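Long-range contacts in putative mannose-1-phosphate guanylyl transferase (Thermus thermophilus, PDB 2CU2), which probably transfers a guanylyl group from GTP to mannose 1-phosphate, making GDP-mannose and releasing pyrophosphate: residues 78-83 and 224-229; 7-12 and 54-59; 23-28 and 60-65. All blocks are in the same frame, centred on the assembly; numbering follows the deposited sequence.

Contact 1 (78-83 and 224-229); sequences EPLGRD and VYAGLP
The loop 78-83 runs beside the C-terminal end of helix 221-226, with L80 nearest Y225 (CA to CA 6.9 Å) and R82 nearest P229. Y225 fits its side chain against this loop. P79 lies over one face of the ring, its CD 4.2 Å from the ring centroid in a CH-pi contact displaced toward the rim, and its CG reaches Y225 CB at 3.4 Å. The carbonyl L80 O sits in the plane of the ring, 3.1 Å from Y225 CE2 at the edge. R82 does the polar work. Its chain bends at chi2 (50°), which brings CD close to the carbonyls L228 O and Y225 O. From there NE donates to L228 O at 2.8 Å, tilted from the carbonyl plane, while NH2 makes a weak bond to A226 O at 2.7 Å. The guanidinium thus lies beside A226 O at the last turn and L228 O just after it, and its positive charge would probably suit the negative end of the helix. R82 thereby joins the loop between strand 74-78 and helix 83-98 to helix 221-226 and the turn after it, within the GT-A-type nucleotidyltransferase fold.

Contact 2 (7-12 and 54-59); sequences VMAGGR and TLLAVR
V7 and L56 pair across two adjacent parallel strands, 3-8 and 54-59, in the buried sheet of the nucleotidyltransferase domain; M8 and A57 form the next bridge. V7 spans L56 with its own backbone: its N donates to L55 O at 2.7 Å, almost straight (173°), and its O accepts from A57 N at 2.9 Å. A57 O then accepts from A9 N at 2.8 Å. Beyond this the chains part, and a water takes over, donating to A9 O and accepting from R59 N. On the side of V7 and L56 the contact is apolar. L56 CG stands anti to its backbone N (chi1 175°), and from it CD1 reaches V7 CG1 at 3.8 Å and A9 CB at 4.0 Å. V7 CG2 meets T54 CG2, while the T54 hydroxyl is taken up by P50 O. A9 CB and V58 CG1 are tighter than ordinary carbon contact, 3.3 Å apart. G10, G11 and R12 begin the glycine-rich loop that follows the first strand in this family. The pair lies between strands 102-107 and 74-78. Helix 37-45 packs, through L38, on the face of V7 and L56, and helix 83-98 packs on the opposite face, where M8 touches T84 and A87 and L55 touches E94.

Contact 3 (23-28 and 60-65); sequences DRPKPF and RDQEAV
V65 pushes its methyl CG1 onto the face of the F28 ring and P25 meets Q62; these two pairs form the tightly packed part of the contact. CG1 lies 4.0 Å from the ring centroid and only 7° off the ring normal, a CH-pi contact over the centre; P27 CB lies over the opposite face, so the ring is held between the two. The torsion of V65 (chi1 69°) puts CG1 between its backbone N and carbonyl carbon, and leaves CG2 to meet F28 CD1 at 3.9 Å. An alanine at F28 would keep the contact of CB with V65 CG2, but the loss of the ring would probably open a gap between P27 and V65 CG1. Beside this pair, P25 and Q62 reach toward each other tip to tip, with P25 CG 3.4 Å from Q62 CG. Q62 occupies the N-cap position of helix 63-66, so the proline packs at the start of that helix.

The side of D23 and R24 is more open to solvent. The bent chain of R24 crosses V65 obliquely, its NH1 3.5 Å from V65 CG2, a meeting of a charged group with a methyl. D23 adds little beyond its CA, 3.9 Å from Q62 OE1, while its carboxylate is engaged by R21 in a salt bridge. The two segments share no hydrogen bond, and carbon surfaces hold them together. The arrangement seats the loop carrying the Pro-Lys pair that recurs near the N terminus of sugar-phosphate nucleotidyltransferases on the short helix after the second strand of this fold.

How the contacts relate
Going from the N terminus, 7-12 comes first and 23-28 second; 54-59 then closes contact 2 and 60-65 closes contact 3 straight after it. The two therefore cross: contact 2 joins strand 3-8 to strand 54-59, and contact 3 joins the loop between them to the short helix 63-66. They also touch directly, G11 O lying 3.0 Å from K26 N in a probable hydrogen bond. Contact 1 follows in series: 78-83 opens it and 224-229 closes a far longer excursion through the chain. Its start leans on both others, since E78 N probably bonds to V58 O and E78 O to R60 N. Together the three link the first strands of the sheet to helix 221-226.

Contact 1 (78-83 and 224-229)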
ATOM      1  N   GLU A  78       3.884  16.789 -31.135  1.00 41.40           N
ATOM      2  CA  GLU A  78       3.808  18.171 -30.679  1.00 43.15           C
ATOM      3  C   GLU A  78       5.138  18.523 -30.020  1.00 43.57           C
ATOM      4  O   GLU A  78       5.514  17.932 -29.006  1.00 44.28           O
ATOM      5  CB  GLU A  78       2.666  18.336 -29.669  1.00 44.54           C
ATOM      6  CG  GLU A  78       1.302  17.937 -30.209  1.00 48.50           C
ATOM      7  CD  GLU A  78       0.257  17.737 -29.115  1.00 52.27           C
ATOM      8  OE1 GLU A  78      -0.215  18.742 -28.537  1.00 54.46           O
ATOM      9  OE2 GLU A  78      -0.101  16.570 -28.839  1.00 55.27           O
ATOM     10  N   PRO A  79       5.871  19.489 -30.592  1.00 43.96           N
ATOM     11  CA  PRO A  79       7.166  19.903 -30.043  1.00 44.26           C
ATOM     12  C   PRO A  79       7.124  20.442 -28.614  1.00 44.24           C
ATOM     13  O   PRO A  79       8.062  20.243 -27.843  1.00 43.92           O
ATOM     14  CB  PRO A  79       7.650  20.952 -31.050  1.00 44.39           C
ATOM     15  CG  PRO A  79       6.383  21.498 -31.619  1.00 44.40           C
ATOM     16  CD  PRO A  79       5.549  20.256 -31.808  1.00 44.45           C
ATOM     17  N   LEU A  80       6.039  21.127 -28.268  1.00 43.55           N
ATOM     18  CA  LEU A  80       5.785  21.667 -26.943  1.00 43.46           C
ATOM     19  C   LEU A  80       4.322  21.480 -26.553  1.00 41.85           C
ATOM     20  O   LEU A  80       3.471  21.144 -27.366  1.00 42.41           O
ATOM     21  CB  LEU A  80       6.121  23.159 -26.980  1.00 43.55           C
ATOM     22  CG  LEU A  80       7.578  23.418 -27.359  1.00 44.89           C
ATOM     23  CD1 LEU A  80       7.924  24.909 -27.359  1.00 46.30           C
ATOM     24  CD2 LEU A  80       8.563  22.748 -26.406  1.00 46.49           C
ATOM     25  N   GLY A  81       4.051  21.668 -25.250  1.00 41.15           N
ATOM     26  CA  GLY A  81       2.663  21.634 -24.816  1.00 40.50           C
ATOM     27  C   GLY A  81       1.958  22.957 -25.106  1.00 40.15           C
ATOM     28  O   GLY A  81       2.294  24.007 -24.577  1.00 39.67           O
ATOM     29  N   ARG A  82       0.973  22.887 -26.019  1.00 39.15           N
ATOM     30  CA  ARG A  82       0.172  24.062 -26.339  1.00 39.61           C
ATOM     31  C   ARG A  82      -1.330  23.786 -26.218  1.00 39.95           C
ATOM     32  O   ARG A  82      -2.164  24.408 -26.863  1.00 39.56           O
ATOM     33  CB  ARG A  82       0.514  24.503 -27.762  1.00 41.17           C
ATOM     34  CG  ARG A  82       1.262  25.835 -27.789  1.00 44.45           C
ATOM     35  CD  ARG A  82       2.459  25.841 -26.831  1.00 46.42           C
ATOM     36  NE  ARG A  82       3.319  26.997 -27.096  1.00 46.67           N
ATOM     37  CZ  ARG A  82       4.417  27.139 -26.332  1.00 50.08           C
ATOM     38  NH1 ARG A  82       4.687  26.256 -25.384  1.00 48.16           N
ATOM     39  NH2 ARG A  82       5.241  28.169 -26.544  1.00 49.91           N
ATOM     40  N   ASP A  83      -1.662  22.784 -25.383  1.00 39.05           N
ATOM     41  CA  ASP A  83      -3.068  22.451 -25.174  1.00 39.11           C
ATOM     42  C   ASP A  83      -3.706  21.835 -26.422  1.00 38.67           C
ATOM     43  O   ASP A  83      -3.036  21.405 -27.352  1.00 41.89           O
ATOM     44  CB  ASP A  83      -3.815  23.728 -24.779  1.00 41.95           C
ATOM     45  CG  ASP A  83      -4.727  23.427 -23.597  1.00 43.77           C
ATOM     46  OD1 ASP A  83      -4.897  24.317 -22.761  1.00 45.69           O
ATOM     47  OD2 ASP A  83      -5.238  22.314 -23.514  1.00 45.06           O
ATOM     48  N   VAL A 224       7.096  27.588 -35.450  1.00 33.46           N
ATOM     49  CA  VAL A 224       5.696  27.994 -35.321  1.00 33.20           C
ATOM     50  C   VAL A 224       5.129  27.702 -33.923  1.00 34.92           C
ATOM     51  O   VAL A 224       4.518  28.548 -33.285  1.00 35.06           O
ATOM     52  CB  VAL A 224       4.870  27.271 -36.389  1.00 32.61           C
ATOM     53  CG1 VAL A 224       3.379  27.513 -36.143  1.00 29.38           C
ATOM     54  CG2 VAL A 224       5.226  27.781 -37.772  1.00 29.98           C
ATOM     55  N   TYR A 225       5.316  26.439 -33.470  1.00 34.95           N
ATOM     56  CA  TYR A 225       4.728  26.036 -32.187  1.00 37.85           C
ATOM     57  C   TYR A 225       5.279  26.856 -31.009  1.00 39.43           C
ATOM     58  O   TYR A 225       4.576  27.191 -30.063  1.00 39.45           O
ATOM     59  CB  TYR A 225       4.989  24.539 -31.962  1.00 38.21           C
ATOM     60  CG  TYR A 225       3.732  23.839 -31.554  1.00 36.71           C
ATOM     61  CD1 TYR A 225       2.682  23.724 -32.460  1.00 36.36           C
ATOM     62  CD2 TYR A 225       3.621  23.243 -30.295  1.00 35.81           C
ATOM     63  CE1 TYR A 225       1.536  23.016 -32.120  1.00 36.96           C
ATOM     64  CE2 TYR A 225       2.471  22.543 -29.946  1.00 36.24           C
ATOM     65  CZ  TYR A 225       1.426  22.437 -30.849  1.00 38.42           C
ATOM     66  OH  TYR A 225       0.268  21.761 -30.504  1.00 40.53           O
ATOM     67  N   ALA A 226       6.592  27.155 -31.065  1.00 38.25           N
ATOM     68  CA  ALA A 226       7.206  27.869 -29.941  1.00 38.24           C
ATOM     69  C   ALA A 226       6.542  29.234 -29.680  1.00 39.44           C
ATOM     70  O   ALA A 226       6.368  29.672 -28.551  1.00 39.72           O
ATOM     71  CB  ALA A 226       8.702  28.054 -30.226  1.00 38.01           C
ATOM     72  N   GLY A 227       6.194  29.927 -30.785  1.00 39.22           N
ATOM     73  CA  GLY A 227       5.629  31.274 -30.643  1.00 38.23           C
ATOM     74  C   GLY A 227       4.102  31.282 -30.478  1.00 39.66           C
ATOM     75  O   GLY A 227       3.452  32.321 -30.446  1.00 37.63           O
ATOM     76  N   LEU A 228       3.520  30.074 -30.415  1.00 39.67           N
ATOM     77  CA  LEU A 228       2.077  29.928 -30.269  1.00 40.99           C
ATOM     78  C   LEU A 228       1.684  30.012 -28.786  1.00 41.63           C
ATOM     79  O   LEU A 228       2.367  29.497 -27.910  1.00 41.86           O
ATOM     80  CB  LEU A 228       1.764  28.528 -30.827  1.00 42.01           C
ATOM     81  CG  LEU A 228       0.318  28.278 -31.265  1.00 43.48           C
ATOM     82  CD1 LEU A 228      -0.170  29.176 -32.396  1.00 43.01           C
ATOM     83  CD2 LEU A 228       0.136  26.860 -31.788  1.00 42.11           C
ATOM     84  N   PRO A 229       0.577  30.726 -28.500  1.00 41.08           N
ATOM     85  CA  PRO A 229       0.057  30.816 -27.132  1.00 41.56           C
ATOM     86  C   PRO A 229      -0.630  29.505 -26.715  1.00 42.03           C
ATOM     87  O   PRO A 229      -1.320  28.848 -27.492  1.00 41.88           O
ATOM     88  CB  PRO A 229      -0.969  31.937 -27.154  1.00 41.56           C
ATOM     89  CG  PRO A 229      -1.532  31.963 -28.566  1.00 41.79           C
ATOM     90  CD  PRO A 229      -0.259  31.506 -29.400  1.00 40.33           C
TER
HETATM   91  O   HOH W   1      -2.839  26.551 -28.556  1.00 34.94           O

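Contact 2 (7-12 and 54-59)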
ATOM      1  N   VAL A   7      -6.790  12.161 -32.795  1.00 31.91           N
ATOM      2  CA  VAL A   7      -6.836  11.625 -31.441  1.00 32.54           C
ATOM      3  C   VAL A   7      -5.786  12.286 -30.549  1.00 33.75           C
ATOM      4  O   VAL A   7      -4.587  12.075 -30.680  1.00 35.25           O
ATOM      5  CB  VAL A   7      -6.590  10.119 -31.514  1.00 33.33           C
ATOM      6  CG1 VAL A   7      -6.604   9.519 -30.109  1.00 32.30           C
ATOM      7  CG2 VAL A   7      -7.671   9.458 -32.350  1.00 33.08           C
ATOM      8  N   MET A   8      -6.276  13.143 -29.639  1.00 33.89           N
ATOM      9  CA  MET A   8      -5.358  13.889 -28.789  1.00 35.22           C
ATOM     10  C   MET A   8      -4.953  13.096 -27.546  1.00 37.73           C
ATOM     11  O   MET A   8      -5.755  12.784 -26.676  1.00 37.95           O
ATOM     12  CB  MET A   8      -6.043  15.194 -28.380  1.00 33.99           C
ATOM     13  CG  MET A   8      -6.493  16.016 -29.591  1.00 32.35           C
ATOM     14  SD  MET A   8      -7.140  17.627 -29.121  1.00 38.29           S
ATOM     15  CE  MET A   8      -8.604  17.057 -28.243  1.00 32.94           C
ATOM     16  N   ALA A   9      -3.658  12.729 -27.509  1.00 40.14           N
ATOM     17  CA  ALA A   9      -3.133  12.043 -26.335  1.00 44.23           C
ATOM     18  C   ALA A   9      -2.286  12.992 -25.483  1.00 46.99           C
ATOM     19  O   ALA A   9      -1.288  13.547 -25.923  1.00 49.36           O
ATOM     20  CB  ALA A   9      -2.280  10.865 -26.810  1.00 43.83           C
ATOM     21  N   GLY A  10      -2.744  13.204 -24.235  1.00 50.15           N
ATOM     22  CA  GLY A  10      -2.019  14.112 -23.352  1.00 51.12           C
ATOM     23  C   GLY A  10      -2.443  13.952 -21.892  1.00 51.96           C
ATOM     24  O   GLY A  10      -3.167  13.042 -21.514  1.00 52.26           O
ATOM     25  N   GLY A  11      -1.928  14.866 -21.050  1.00 52.58           N
ATOM     26  CA  GLY A  11      -2.238  14.795 -19.628  1.00 51.97           C
ATOM     27  C   GLY A  11      -1.170  14.006 -18.867  1.00 52.22           C
ATOM     28  O   GLY A  11      -0.897  12.849 -19.154  1.00 50.88           O
ATOM     29  N   ARG A  12      -0.456  14.574 -17.904  1.00 52.17           N
ATOM     30  CA  ARG A  12       0.431  13.837 -17.010  1.00 53.39           C
ATOM     31  C   ARG A  12      -0.361  12.868 -16.138  1.00 51.23           C
ATOM     32  O   ARG A  12       0.116  11.783 -15.812  1.00 50.34           O
ATOM     33  CB  ARG A  12       1.200  14.799 -16.099  1.00 56.07           C
ATOM     34  CG  ARG A  12       2.007  15.866 -16.820  1.00 61.51           C
ATOM     35  CD  ARG A  12       2.658  16.817 -15.819  1.00 65.12           C
ATOM     36  NE  ARG A  12       3.353  17.920 -16.479  1.00 70.07           N
ATOM     37  CZ  ARG A  12       4.461  17.783 -17.202  1.00 72.18           C
ATOM     38  NH1 ARG A  12       5.011  16.583 -17.357  1.00 72.89           N
ATOM     39  NH2 ARG A  12       5.016  18.846 -17.777  1.00 73.25           N
ATOM     40  N   THR A  54      -6.383   8.247 -39.450  1.00 38.95           N
ATOM     41  CA  THR A  54      -6.370   8.677 -38.057  1.00 36.78           C
ATOM     42  C   THR A  54      -5.028   9.302 -37.666  1.00 37.23           C
ATOM     43  O   THR A  54      -3.963   8.778 -37.968  1.00 37.50           O
ATOM     44  CB  THR A  54      -6.660   7.465 -37.173  1.00 36.08           C
ATOM     45  OG1 THR A  54      -7.948   6.942 -37.502  1.00 33.74           O
ATOM     46  CG2 THR A  54      -6.652   7.883 -35.700  1.00 33.38           C
ATOM     47  N   LEU A  55      -5.080  10.442 -36.988  1.00 36.13           N
ATOM     48  CA  LEU A  55      -3.870  11.133 -36.556  1.00 37.06           C
ATOM     49  C   LEU A  55      -3.779  11.098 -35.032  1.00 37.14           C
ATOM     50  O   LEU A  55      -4.703  11.513 -34.332  1.00 37.44           O
ATOM     51  CB  LEU A  55      -3.896  12.585 -37.045  1.00 36.98           C
ATOM     52  CG  LEU A  55      -4.261  12.779 -38.527  1.00 39.91           C
ATOM     53  CD1 LEU A  55      -4.543  14.251 -38.807  1.00 39.47           C
ATOM     54  CD2 LEU A  55      -3.134  12.265 -39.415  1.00 39.23           C
ATOM     55  N   LEU A  56      -2.663  10.597 -34.522  1.00 36.33           N
ATOM     56  CA  LEU A  56      -2.462  10.514 -33.088  1.00 36.69           C
ATOM     57  C   LEU A  56      -1.487  11.580 -32.610  1.00 36.73           C
ATOM     58  O   LEU A  56      -0.281  11.452 -32.799  1.00 35.44           O
ATOM     59  CB  LEU A  56      -1.936   9.129 -32.713  1.00 35.42           C
ATOM     60  CG  LEU A  56      -1.571   8.947 -31.238  1.00 34.54           C
ATOM     61  CD1 LEU A  56      -2.815   9.116 -30.360  1.00 31.91           C
ATOM     62  CD2 LEU A  56      -0.963   7.574 -31.053  1.00 34.08           C
ATOM     63  N   ALA A  57      -2.020  12.627 -31.986  1.00 36.68           N
ATOM     64  CA  ALA A  57      -1.204  13.721 -31.474  1.00 35.74           C
ATOM     65  C   ALA A  57      -0.689  13.439 -30.064  1.00 37.07           C
ATOM     66  O   ALA A  57      -1.475  13.177 -29.140  1.00 35.15           O
ATOM     67  CB  ALA A  57      -2.003  15.016 -31.480  1.00 36.15           C
ATOM     68  N   VAL A  58       0.634  13.484 -29.915  1.00 37.41           N
ATOM     69  CA  VAL A  58       1.332  13.313 -28.649  1.00 38.30           C
ATOM     70  C   VAL A  58       2.588  14.181 -28.587  1.00 39.36           C
ATOM     71  O   VAL A  58       3.100  14.664 -29.588  1.00 37.53           O
ATOM     72  CB  VAL A  58       1.706  11.836 -28.512  1.00 37.74           C
ATOM     73  CG1 VAL A  58       0.460  10.967 -28.657  1.00 41.20           C
ATOM     74  CG2 VAL A  58       2.703  11.456 -29.590  1.00 39.82           C
ATOM     75  N   ARG A  59       3.062  14.407 -27.349  1.00 40.00           N
ATOM     76  CA  ARG A  59       4.264  15.211 -27.180  1.00 43.05           C
ATOM     77  C   ARG A  59       5.481  14.546 -27.828  1.00 44.02           C
ATOM     78  O   ARG A  59       5.562  13.334 -27.982  1.00 43.61           O
ATOM     79  CB  ARG A  59       4.504  15.401 -25.682  1.00 43.97           C
ATOM     80  CG  ARG A  59       3.613  16.490 -25.088  1.00 46.52           C
ATOM     81  CD  ARG A  59       4.039  17.892 -25.542  1.00 49.07           C
ATOM     82  NE  ARG A  59       5.225  18.332 -24.801  1.00 51.71           N
ATOM     83  CZ  ARG A  59       5.034  18.790 -23.550  1.00 51.84           C
ATOM     84  NH1 ARG A  59       3.816  18.837 -23.041  1.00 51.02           N
ATOM     85  NH2 ARG A  59       6.086  19.162 -22.815  1.00 53.70           N
TER
HETATM   86  O   HOH W   2       1.439  13.393 -25.114  1.00 46.46           O

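Contact 3 (23-28 and 60-65)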
ATOM      1  N   ASP A  23       7.365   9.148 -17.923  1.00 53.82           N
ATOM      2  CA  ASP A  23       7.405   8.704 -19.310  1.00 54.56           C
ATOM      3  C   ASP A  23       6.142   7.925 -19.678  1.00 53.88           C
ATOM      4  O   ASP A  23       6.061   7.246 -20.691  1.00 53.72           O
ATOM      5  CB  ASP A  23       8.640   7.822 -19.497  1.00 57.05           C
ATOM      6  CG  ASP A  23       8.552   6.623 -18.563  1.00 59.90           C
ATOM      7  OD1 ASP A  23       7.561   6.534 -17.836  1.00 61.40           O
ATOM      8  OD2 ASP A  23       9.461   5.797 -18.574  1.00 62.42           O
ATOM      9  N   ARG A  24       5.147   8.013 -18.776  1.00 52.58           N
ATOM     10  CA  ARG A  24       3.885   7.331 -19.023  1.00 51.18           C
ATOM     11  C   ARG A  24       2.695   8.215 -18.650  1.00 48.36           C
ATOM     12  O   ARG A  24       2.222   8.224 -17.520  1.00 48.56           O
ATOM     13  CB  ARG A  24       3.865   6.051 -18.186  1.00 53.53           C
ATOM     14  CG  ARG A  24       3.319   4.855 -18.964  1.00 57.88           C
ATOM     15  CD  ARG A  24       4.294   4.376 -20.044  1.00 61.87           C
ATOM     16  NE  ARG A  24       4.696   2.988 -19.796  1.00 65.70           N
ATOM     17  CZ  ARG A  24       5.719   2.502 -20.522  1.00 66.66           C
ATOM     18  NH1 ARG A  24       6.324   3.267 -21.415  1.00 66.95           N
ATOM     19  NH2 ARG A  24       6.125   1.242 -20.332  1.00 68.37           N
ATOM     20  N   PRO A  25       2.252   9.006 -19.649  1.00 45.59           N
ATOM     21  CA  PRO A  25       1.111   9.894 -19.488  1.00 43.69           C
ATOM     22  C   PRO A  25      -0.195   9.115 -19.315  1.00 41.78           C
ATOM     23  O   PRO A  25      -0.263   7.904 -19.487  1.00 38.94           O
ATOM     24  CB  PRO A  25       1.034  10.788 -20.726  1.00 44.14           C
ATOM     25  CG  PRO A  25       2.291  10.547 -21.560  1.00 44.72           C
ATOM     26  CD  PRO A  25       2.787   9.136 -20.991  1.00 45.44           C
ATOM     27  N   LYS A  26      -1.249   9.862 -18.935  1.00 39.47           N
ATOM     28  CA  LYS A  26      -2.515   9.229 -18.550  1.00 38.98           C
ATOM     29  C   LYS A  26      -3.009   8.203 -19.586  1.00 37.77           C
ATOM     30  O   LYS A  26      -3.443   7.108 -19.257  1.00 37.80           O
ATOM     31  CB  LYS A  26      -3.560  10.329 -18.366  1.00 39.27           C
ATOM     32  CG  LYS A  26      -4.987   9.775 -18.333  1.00 40.75           C
ATOM     33  CD  LYS A  26      -5.924  10.638 -17.487  1.00 38.21           C
ATOM     34  CE  LYS A  26      -7.397  10.444 -17.860  1.00 40.34           C
ATOM     35  NZ  LYS A  26      -8.160  11.634 -17.487  1.00 39.11           N
ATOM     36  N   PRO A  27      -2.980   8.606 -20.871  1.00 36.59           N
ATOM     37  CA  PRO A  27      -3.555   7.798 -21.945  1.00 35.91           C
ATOM     38  C   PRO A  27      -2.902   6.416 -22.052  1.00 35.60           C
ATOM     39  O   PRO A  27      -3.402   5.511 -22.707  1.00 34.27           O
ATOM     40  CB  PRO A  27      -3.373   8.566 -23.252  1.00 35.91           C
ATOM     41  CG  PRO A  27      -2.954   9.993 -22.909  1.00 35.80           C
ATOM     42  CD  PRO A  27      -2.406   9.823 -21.417  1.00 36.44           C
ATOM     43  N   PHE A  28      -1.712   6.287 -21.437  1.00 36.21           N
ATOM     44  CA  PHE A  28      -0.976   5.036 -21.585  1.00 36.58           C
ATOM     45  C   PHE A  28      -1.006   4.145 -20.339  1.00 38.23           C
ATOM     46  O   PHE A  28      -0.137   3.311 -20.113  1.00 39.83           O
ATOM     47  CB  PHE A  28       0.457   5.360 -22.008  1.00 36.13           C
ATOM     48  CG  PHE A  28       0.457   6.221 -23.235  1.00 36.95           C
ATOM     49  CD1 PHE A  28       0.378   5.627 -24.489  1.00 38.17           C
ATOM     50  CD2 PHE A  28       0.619   7.591 -23.117  1.00 38.40           C
ATOM     51  CE1 PHE A  28       0.463   6.411 -25.629  1.00 37.23           C
ATOM     52  CE2 PHE A  28       0.703   8.372 -24.266  1.00 37.55           C
ATOM     53  CZ  PHE A  28       0.624   7.787 -25.523  1.00 37.23           C
ATOM     54  N   ARG A  60       6.430  15.398 -28.251  1.00 46.00           N
ATOM     55  CA  ARG A  60       7.623  14.900 -28.909  1.00 48.47           C
ATOM     56  C   ARG A  60       8.409  13.943 -28.014  1.00 48.36           C
ATOM     57  O   ARG A  60       8.992  12.965 -28.462  1.00 48.17           O
ATOM     58  CB  ARG A  60       8.490  16.103 -29.290  1.00 51.73           C
ATOM     59  CG  ARG A  60       9.908  15.692 -29.693  1.00 56.08           C
ATOM     60  CD  ARG A  60      10.633  16.803 -30.463  1.00 60.45           C
ATOM     61  NE  ARG A  60      11.516  17.558 -29.569  1.00 65.59           N
ATOM     62  CZ  ARG A  60      11.631  18.881 -29.788  1.00 68.13           C
ATOM     63  NH1 ARG A  60      10.955  19.453 -30.769  1.00 69.06           N
ATOM     64  NH2 ARG A  60      12.443  19.611 -29.018  1.00 69.31           N
ATOM     65  N   ASP A  61       8.445  14.258 -26.705  1.00 49.41           N
ATOM     66  CA  ASP A  61       9.236  13.417 -25.818  1.00 51.66           C
ATOM     67  C   ASP A  61       8.517  12.110 -25.454  1.00 51.94           C
ATOM     68  O   ASP A  61       9.020  11.276 -24.711  1.00 52.88           O
ATOM     69  CB  ASP A  61       9.616  14.212 -24.563  1.00 52.84           C
ATOM     70  CG  ASP A  61       8.373  14.815 -23.928  1.00 54.99           C
ATOM     71  OD1 ASP A  61       8.507  15.871 -23.306  1.00 55.62           O
ATOM     72  OD2 ASP A  61       7.305  14.223 -24.046  1.00 55.81           O
ATOM     73  N   GLN A  62       7.291  11.947 -25.993  1.00 51.48           N
ATOM     74  CA  GLN A  62       6.525  10.741 -25.677  1.00 50.73           C
ATOM     75  C   GLN A  62       6.425   9.789 -26.872  1.00 50.53           C
ATOM     76  O   GLN A  62       5.635   8.854 -26.896  1.00 49.29           O
ATOM     77  CB  GLN A  62       5.119  11.157 -25.221  1.00 53.14           C
ATOM     78  CG  GLN A  62       4.789  10.671 -23.809  1.00 54.90           C
ATOM     79  CD  GLN A  62       5.303  11.671 -22.799  1.00 56.35           C
ATOM     80  OE1 GLN A  62       5.966  11.351 -21.826  1.00 56.42           O
ATOM     81  NE2 GLN A  62       4.953  12.946 -23.065  1.00 57.74           N
ATOM     82  N   GLU A  63       7.235  10.070 -27.908  1.00 49.62           N
ATOM     83  CA  GLU A  63       7.171   9.245 -29.107  1.00 49.29           C
ATOM     84  C   GLU A  63       7.383   7.761 -28.795  1.00 48.55           C
ATOM     85  O   GLU A  63       6.797   6.875 -29.404  1.00 47.71           O
ATOM     86  CB  GLU A  63       8.250   9.728 -30.077  1.00 51.07           C
ATOM     87  CG  GLU A  63       8.106   9.081 -31.453  1.00 53.56           C
ATOM     88  CD  GLU A  63       9.156   9.637 -32.385  1.00 55.78           C
ATOM     89  OE1 GLU A  63       9.127   9.307 -33.562  1.00 55.05           O
ATOM     90  OE2 GLU A  63      10.005  10.398 -31.922  1.00 56.93           O
ATOM     91  N   ALA A  64       8.290   7.503 -27.835  1.00 47.41           N
ATOM     92  CA  ALA A  64       8.634   6.119 -27.519  1.00 47.61           C
ATOM     93  C   ALA A  64       7.404   5.290 -27.131  1.00 47.07           C
ATOM     94  O   ALA A  64       7.095   4.268 -27.733  1.00 46.43           O
ATOM     95  CB  ALA A  64       9.638   6.130 -26.367  1.00 47.40           C
ATOM     96  N   VAL A  65       6.697   5.733 -26.097  1.00 45.60           N
ATOM     97  CA  VAL A  65       5.535   4.997 -25.601  1.00 44.98           C
ATOM     98  C   VAL A  65       4.356   5.005 -26.590  1.00 44.30           C
ATOM     99  O   VAL A  65       3.472   4.162 -26.548  1.00 44.15           O
ATOM    100  CB  VAL A  65       5.111   5.594 -24.258  1.00 46.70           C
ATOM    101  CG1 VAL A  65       4.542   6.997 -24.458  1.00 44.65           C
ATOM    102  CG2 VAL A  65       4.057   4.716 -23.606  1.00 46.71           C
TER